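Local atomic coordinates of glycosyl hydrolase family 26 (Bacteroides ovatus, PDB entry 4ZXO), a protein that probably hydrolyses the beta-mannan backbone of galactomannan, as a beta-mannanase of glycoside hydrolase family 26 from the gut bacterium Bacteroides ovatus. Residues 29-34 against 298-303; 51-56 against 323-328. All blocks are in the same frame, centred on the assembly; numbering follows the deposited sequence.

Contact 1 of 2, residues 29-34 against 298-303; sequences FGHHDD and VLVWRN
Gly30 and Val300 show how two parallel strands, 29-32 and 298-300, are stitched edge to edge. Gly30 N donates to Val298 O at 2.7 Å, Val300 N returns a bond to Gly30 O at 2.9 Å, and His32 N reaches Val300 O at 3.0 Å, so the bonds step from one strand to the other. Leu299 packs its CG and CD1 against the Gly30-His31 peptide, on the face opposite to Phe29 and His31.

Apolar contact is concentrated on the face of Phe29, Val298 and Val300, where the tip of the phenyl ring, Phe29 CZ, lies 3.8 Å from Val300 CG2. Beyond the paired residues, aromatic stacking takes over. His32 carries its CG anti to the backbone N (chi1 -166°). Its ring stacks face to face with the six-membered ring of Trp301, centroids 3.9 Å apart and planes at 15°. Trp301 CH2 sits over the centre of the imidazole, whose ND1 is held by Ser62.

Among the side chains, His31 supplies the polar link. Within its own segment ND1 donates in the ring plane to the anti lone pair of Asp34 OD1 at 2.6 Å, which fixes the ring's rotation, while NE2 reaches across in a weak bond to Asn303 OD1 at 3.1 Å. That oxygen also accepts from the backbone N of Tyr312 and of Ala313, and Asn303 ND2 bonds Asp49 OD2. A water accepts from Asn303 N at 2.8 Å and also lies beside His32 O.

Pairing of the first barrel strand, 27-32, with the last, 295-300, is the closure of a TIM barrel.

Contact 2 of 2, residues 51-56 against 323-328; sequences KSVCGA and DFVKFS. With K (potassium ion), chain B.
Val53 and Cys54 meet Phe324 and Val325 where two helices on the outside of the TIM barrel touch: helix 49-54, which follows the first barrel strand, and helix 321-328, which follows the last. Val53 contributes one methyl. Its CG1, anti to the backbone N (chi1 170°), reaches Phe324 CD2 at 3.7 Å and Val325 CG2 at 3.8 Å. The latter methyl also rests on the backbone, 3.4 Å from Val53 O.

Cys54 approaches the same phenyl ring by its CB, 3.9 Å from Phe324 CE2, and its sulfur makes an oblique contact with the ring, SG lying 5.2 Å from the centroid. Ala56 N points a weak hydrogen bond at that sulfur. Cys54 CB also touches Ser328 OG at 3.6 Å. This hydroxyl is turned back along its own helix, donating to Val325 O at 2.6 Å.

Ser328 O binds the potassium ion at 2.6 Å; the backbone O atoms of Ser330 and Ile333 and four waters, one of them long, complete the site. The interface between the helices is thus held by dispersion and sulfur-aromatic contact, while Ser328 directs its hydroxyl to its own helix and its carbonyl to the ion.

A shared aromatic core joins the two contacts, whose centres lie about 13 Å apart. Phe29 of contact 1 reaches outward from the barrel wall, its CZ 3.6 Å from Phe324 CE1 and its CD1 3.6 Å from Phe327 CE2, so helix 321-328 packs directly against strand 27-32. The potassium ion sits nearby, about 8 Å from the nearest atom of the Phe29 side chain. In sequence the segments alternate: each contact brings an early piece of the chain to a late one. The stack in contact 1 lies at the C-terminal strand ends, where TIM-barrel glycosidases carry their active sites; the centre of contact 2 lies farther out, about 21 Å from the chain centre.

Contact 1 of 2, residues 29-34 against 298-303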
loop_
_atom_site.group_PDB
_atom_site.type_symbol
_atom_site.label_atom_id
_atom_site.label_comp_id
_atom_site.label_asym_id
_atom_site.label_seq_id
_atom_site.Cartn_x
_atom_site.Cartn_y
_atom_site.Cartn_z
ATOM N N PHE A 29 9.679 -0.752 -7.326
ATOM C CA PHE A 29 8.824 0.344 -7.727
ATOM C C PHE A 29 7.384 -0.098 -7.877
ATOM O O PHE A 29 7.126 -1.146 -8.497
ATOM C CB PHE A 29 9.284 0.940 -9.046
ATOM C CG PHE A 29 8.485 2.167 -9.431
ATOM C CD1 PHE A 29 8.700 3.391 -8.775
ATOM C CD2 PHE A 29 7.465 2.090 -10.353
ATOM C CE1 PHE A 29 7.917 4.536 -9.093
ATOM C CE2 PHE A 29 6.693 3.225 -10.662
ATOM C CZ PHE A 29 6.921 4.442 -10.046
ATOM N N GLY A 30 6.449 0.735 -7.380
ATOM C CA GLY A 30 5.049 0.399 -7.338
ATOM C C GLY A 30 4.120 1.425 -7.982
ATOM O O GLY A 30 4.420 2.625 -8.008
ATOM N N HIS A 31 2.957 0.952 -8.422
ATOM C CA HIS A 31 1.933 1.830 -8.926
ATOM C C HIS A 31 0.551 1.257 -8.583
ATOM O O HIS A 31 0.271 0.071 -8.839
ATOM C CB HIS A 31 2.102 1.961 -10.443
ATOM C CG HIS A 31 1.138 2.931 -11.092
ATOM N ND1 HIS A 31 0.581 2.696 -12.336
ATOM C CD2 HIS A 31 0.663 4.135 -10.684
ATOM C CE1 HIS A 31 -0.205 3.712 -12.669
ATOM N NE2 HIS A 31 -0.193 4.591 -11.666
ATOM N N HIS A 32 -0.319 2.097 -8.060
ATOM C CA HIS A 32 -1.695 1.723 -7.766
ATOM C C HIS A 32 -2.529 1.574 -9.048
ATOM O O HIS A 32 -2.437 2.370 -9.992
ATOM C CB HIS A 32 -2.347 2.780 -6.832
ATOM C CG HIS A 32 -3.637 2.325 -6.219
ATOM N ND1 HIS A 32 -3.695 1.487 -5.105
ATOM C CD2 HIS A 32 -4.926 2.571 -6.579
ATOM C CE1 HIS A 32 -4.969 1.248 -4.808
ATOM N NE2 HIS A 32 -5.735 1.917 -5.677
ATOM N N ASP A 33 -3.317 0.507 -9.056
ATOM C CA ASP A 33 -4.269 0.163 -10.137
ATOM C C ASP A 33 -3.547 0.034 -11.493
ATOM O O ASP A 33 -4.141 0.262 -12.544
ATOM C CB ASP A 33 -5.415 1.197 -10.177
ATOM C CG ASP A 33 -6.485 0.892 -9.147
ATOM O OD1 ASP A 33 -6.504 -0.263 -8.655
ATOM O OD2 ASP A 33 -7.287 1.803 -8.828
ATOM N N ASP A 34 -2.269 -0.374 -11.445
ATOM C CA ASP A 34 -1.421 -0.258 -12.619
ATOM C C ASP A 34 -1.930 -1.025 -13.844
ATOM O O ASP A 34 -1.881 -0.507 -14.982
ATOM C CB ASP A 34 -0.016 -0.782 -12.277
ATOM C CG ASP A 34 0.956 -0.550 -13.432
ATOM O OD1 ASP A 34 1.241 0.636 -13.745
ATOM O OD2 ASP A 34 1.395 -1.540 -14.055
ATOM N N VAL A 298 8.597 1.604 -3.057
ATOM C CA VAL A 298 8.053 2.958 -3.161
ATOM C C VAL A 298 6.908 2.867 -4.135
ATOM O O VAL A 298 7.096 2.330 -5.249
ATOM C CB VAL A 298 9.096 4.012 -3.668
ATOM C CG1 VAL A 298 9.726 3.639 -4.960
ATOM C CG2 VAL A 298 8.439 5.404 -3.828
ATOM N N LEU A 299 5.744 3.398 -3.772
ATOM C CA LEU A 299 4.578 3.219 -4.613
ATOM C C LEU A 299 3.976 4.561 -4.925
ATOM O O LEU A 299 3.740 5.355 -4.024
ATOM C CB LEU A 299 3.540 2.333 -3.890
ATOM C CG LEU A 299 2.329 2.041 -4.791
ATOM C CD1 LEU A 299 1.979 0.556 -4.842
ATOM C CD2 LEU A 299 1.167 2.874 -4.336
ATOM N N VAL A 300 3.721 4.816 -6.202
ATOM C CA VAL A 300 3.040 6.066 -6.579
ATOM C C VAL A 300 1.576 5.761 -6.917
ATOM O O VAL A 300 1.195 4.624 -7.318
ATOM C CB VAL A 300 3.710 6.784 -7.779
ATOM C CG1 VAL A 300 5.178 7.112 -7.452
ATOM C CG2 VAL A 300 3.545 6.007 -9.076
ATOM N N TRP A 301 0.739 6.794 -6.778
ATOM C CA TRP A 301 -0.713 6.596 -6.808
ATOM C C TRP A 301 -1.246 6.443 -8.246
ATOM O O TRP A 301 -0.477 6.444 -9.211
ATOM C CB TRP A 301 -1.412 7.748 -6.057
ATOM C CG TRP A 301 -2.825 7.375 -5.604
ATOM C CD1 TRP A 301 -4.029 7.993 -5.966
ATOM C CD2 TRP A 301 -3.200 6.282 -4.743
ATOM N NE1 TRP A 301 -5.094 7.340 -5.374
ATOM C CE2 TRP A 301 -4.617 6.287 -4.634
ATOM C CE3 TRP A 301 -2.465 5.323 -4.031
ATOM C CZ2 TRP A 301 -5.302 5.382 -3.806
ATOM C CZ3 TRP A 301 -3.145 4.400 -3.238
ATOM C CH2 TRP A 301 -4.555 4.437 -3.146
ATOM N N ARG A 302 -2.550 6.206 -8.360
ATOM C CA ARG A 302 -3.172 5.727 -9.605
ATOM C C ARG A 302 -3.198 6.731 -10.734
ATOM O O ARG A 302 -3.030 7.926 -10.527
ATOM C CB ARG A 302 -4.616 5.244 -9.325
ATOM C CG ARG A 302 -5.577 6.363 -8.971
ATOM C CD ARG A 302 -6.800 5.848 -8.209
ATOM N NE ARG A 302 -7.788 6.945 -8.125
ATOM C CZ ARG A 302 -8.745 7.189 -9.037
ATOM N NH1 ARG A 302 -8.923 6.384 -10.121
ATOM N NH2 ARG A 302 -9.513 8.277 -8.879
ATOM N N ASN A 303 -3.340 6.211 -11.947
ATOM C CA ASN A 303 -3.519 7.077 -13.127
ATOM C C ASN A 303 -4.982 7.074 -13.496
ATOM O O ASN A 303 -5.455 6.153 -14.160
ATOM C CB ASN A 303 -2.639 6.580 -14.287
ATOM C CG ASN A 303 -1.177 6.968 -14.115
ATOM O OD1 ASN A 303 -0.752 7.325 -13.005
ATOM N ND2 ASN A 303 -0.405 6.892 -15.201
HETATM O O HOH W 1 -3.425 3.428 -12.496
#

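Contact 2 of 2, residues 51-56 against 323-328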
loop_
_atom_site.group_PDB
_atom_site.type_symbol
_atom_site.label_atom_id
_atom_site.label_comp_id
_atom_site.label_asym_id
_atom_site.label_seq_id
_atom_site.Cartn_x
_atom_site.Cartn_y
_atom_site.Cartn_z
ATOM N N LYS A 51 4.564 0.163 -17.733
ATOM C CA LYS A 51 5.223 -0.636 -18.744
ATOM C C LYS A 51 5.228 0.075 -20.084
ATOM O O LYS A 51 6.218 0.023 -20.813
ATOM C CB LYS A 51 4.529 -2.016 -18.848
ATOM C CG LYS A 51 5.219 -2.999 -19.820
ATOM C CD LYS A 51 4.558 -4.351 -19.736
ATOM C CE LYS A 51 5.093 -5.342 -20.772
ATOM N NZ LYS A 51 4.322 -5.187 -22.051
ATOM N N SER A 52 4.153 0.802 -20.409
ATOM C CA SER A 52 4.113 1.507 -21.707
ATOM C C SER A 52 5.211 2.536 -21.789
ATOM O O SER A 52 5.660 2.860 -22.897
ATOM C CB SER A 52 2.764 2.196 -21.923
ATOM O OG SER A 52 1.767 1.242 -22.142
ATOM N N VAL A 53 5.656 3.056 -20.636
ATOM C CA VAL A 53 6.749 4.049 -20.681
ATOM C C VAL A 53 8.131 3.425 -20.591
ATOM O O VAL A 53 9.006 3.700 -21.414
ATOM C CB VAL A 53 6.596 5.107 -19.570
ATOM C CG1 VAL A 53 7.855 6.021 -19.440
ATOM C CG2 VAL A 53 5.360 5.921 -19.830
ATOM N N CYS A 54 8.349 2.560 -19.619
ATOM C CA CYS A 54 9.694 2.058 -19.395
ATOM C C CYS A 54 9.922 0.619 -19.860
ATOM O O CYS A 54 11.075 0.200 -19.861
ATOM C CB CYS A 54 10.080 2.149 -17.906
ATOM S SG CYS A 54 9.308 0.847 -16.832
ATOM N N GLY A 55 8.873 -0.114 -20.244
ATOM C CA GLY A 55 9.042 -1.434 -20.810
ATOM C C GLY A 55 8.951 -2.576 -19.828
ATOM O O GLY A 55 9.022 -3.735 -20.247
ATOM N N ALA A 56 8.826 -2.295 -18.533
ATOM C CA ALA A 56 8.612 -3.392 -17.584
ATOM C C ALA A 56 7.462 -3.077 -16.655
ATOM O O ALA A 56 7.202 -1.917 -16.327
ATOM C CB ALA A 56 9.827 -3.637 -16.755
ATOM N N ASP A 323 12.314 11.035 -18.307
ATOM C CA ASP A 323 13.069 11.012 -17.054
ATOM C C ASP A 323 12.687 9.782 -16.215
ATOM O O ASP A 323 13.523 9.246 -15.485
ATOM C CB ASP A 323 12.815 12.297 -16.246
ATOM C CG ASP A 323 13.672 12.368 -15.008
ATOM O OD1 ASP A 323 14.900 12.452 -15.161
ATOM O OD2 ASP A 323 13.108 12.378 -13.885
ATOM N N PHE A 324 11.416 9.364 -16.271
ATOM C CA PHE A 324 11.017 8.130 -15.621
ATOM C C PHE A 324 11.797 6.941 -16.205
ATOM O O PHE A 324 12.167 6.018 -15.476
ATOM C CB PHE A 324 9.519 7.906 -15.789
ATOM C CG PHE A 324 9.035 6.659 -15.113
ATOM C CD1 PHE A 324 8.885 6.617 -13.728
ATOM C CD2 PHE A 324 8.794 5.512 -15.846
ATOM C CE1 PHE A 324 8.442 5.464 -13.096
ATOM C CE2 PHE A 324 8.378 4.324 -15.212
ATOM C CZ PHE A 324 8.180 4.322 -13.823
ATOM N N VAL A 325 12.001 6.940 -17.522
ATOM C CA VAL A 325 12.804 5.857 -18.112
ATOM C C VAL A 325 14.209 5.852 -17.481
ATOM O O VAL A 325 14.694 4.806 -17.086
ATOM C CB VAL A 325 12.912 5.967 -19.634
ATOM C CG1 VAL A 325 13.942 4.913 -20.165
ATOM C CG2 VAL A 325 11.524 5.695 -20.279
ATOM N N LYS A 326 14.832 7.030 -17.361
ATOM C CA LYS A 326 16.150 7.126 -16.760
ATOM C C LYS A 326 16.138 6.638 -15.287
ATOM O O LYS A 326 17.033 5.921 -14.831
ATOM C CB LYS A 326 16.647 8.569 -16.857
ATOM C CG LYS A 326 18.001 8.850 -16.228
ATOM C CD LYS A 326 18.478 10.280 -16.597
ATOM C CE LYS A 326 19.360 10.962 -15.543
ATOM N NZ LYS A 326 20.485 10.081 -15.134
ATOM N N PHE A 327 15.126 7.075 -14.551
ATOM C CA PHE A 327 14.909 6.610 -13.174
ATOM C C PHE A 327 14.803 5.099 -13.097
ATOM O O PHE A 327 15.386 4.458 -12.218
ATOM C CB PHE A 327 13.634 7.284 -12.676
ATOM C CG PHE A 327 13.027 6.731 -11.408
ATOM C CD1 PHE A 327 13.452 7.173 -10.147
ATOM C CD2 PHE A 327 12.011 5.780 -11.483
ATOM C CE1 PHE A 327 12.823 6.709 -8.972
ATOM C CE2 PHE A 327 11.406 5.278 -10.309
ATOM C CZ PHE A 327 11.817 5.751 -9.049
ATOM N N SER A 328 14.068 4.526 -14.045
ATOM C CA SER A 328 13.824 3.087 -14.029
ATOM C C SER A 328 15.108 2.324 -14.257
ATOM O O SER A 328 15.211 1.216 -13.799
ATOM C CB SER A 328 12.781 2.666 -15.071
ATOM O OG SER A 328 13.304 2.663 -16.396
HETATM K K K B . 16.257 -0.694 -12.446
HETATM O O HOH W 2 18.514 -1.041 -13.733
HETATM O O HOH W 3 17.177 -3.179 -14.100
HETATM O O HOH W 4 14.759 -2.137 -13.752
HETATM O O HOH W 5 17.568 -3.009 -11.799
#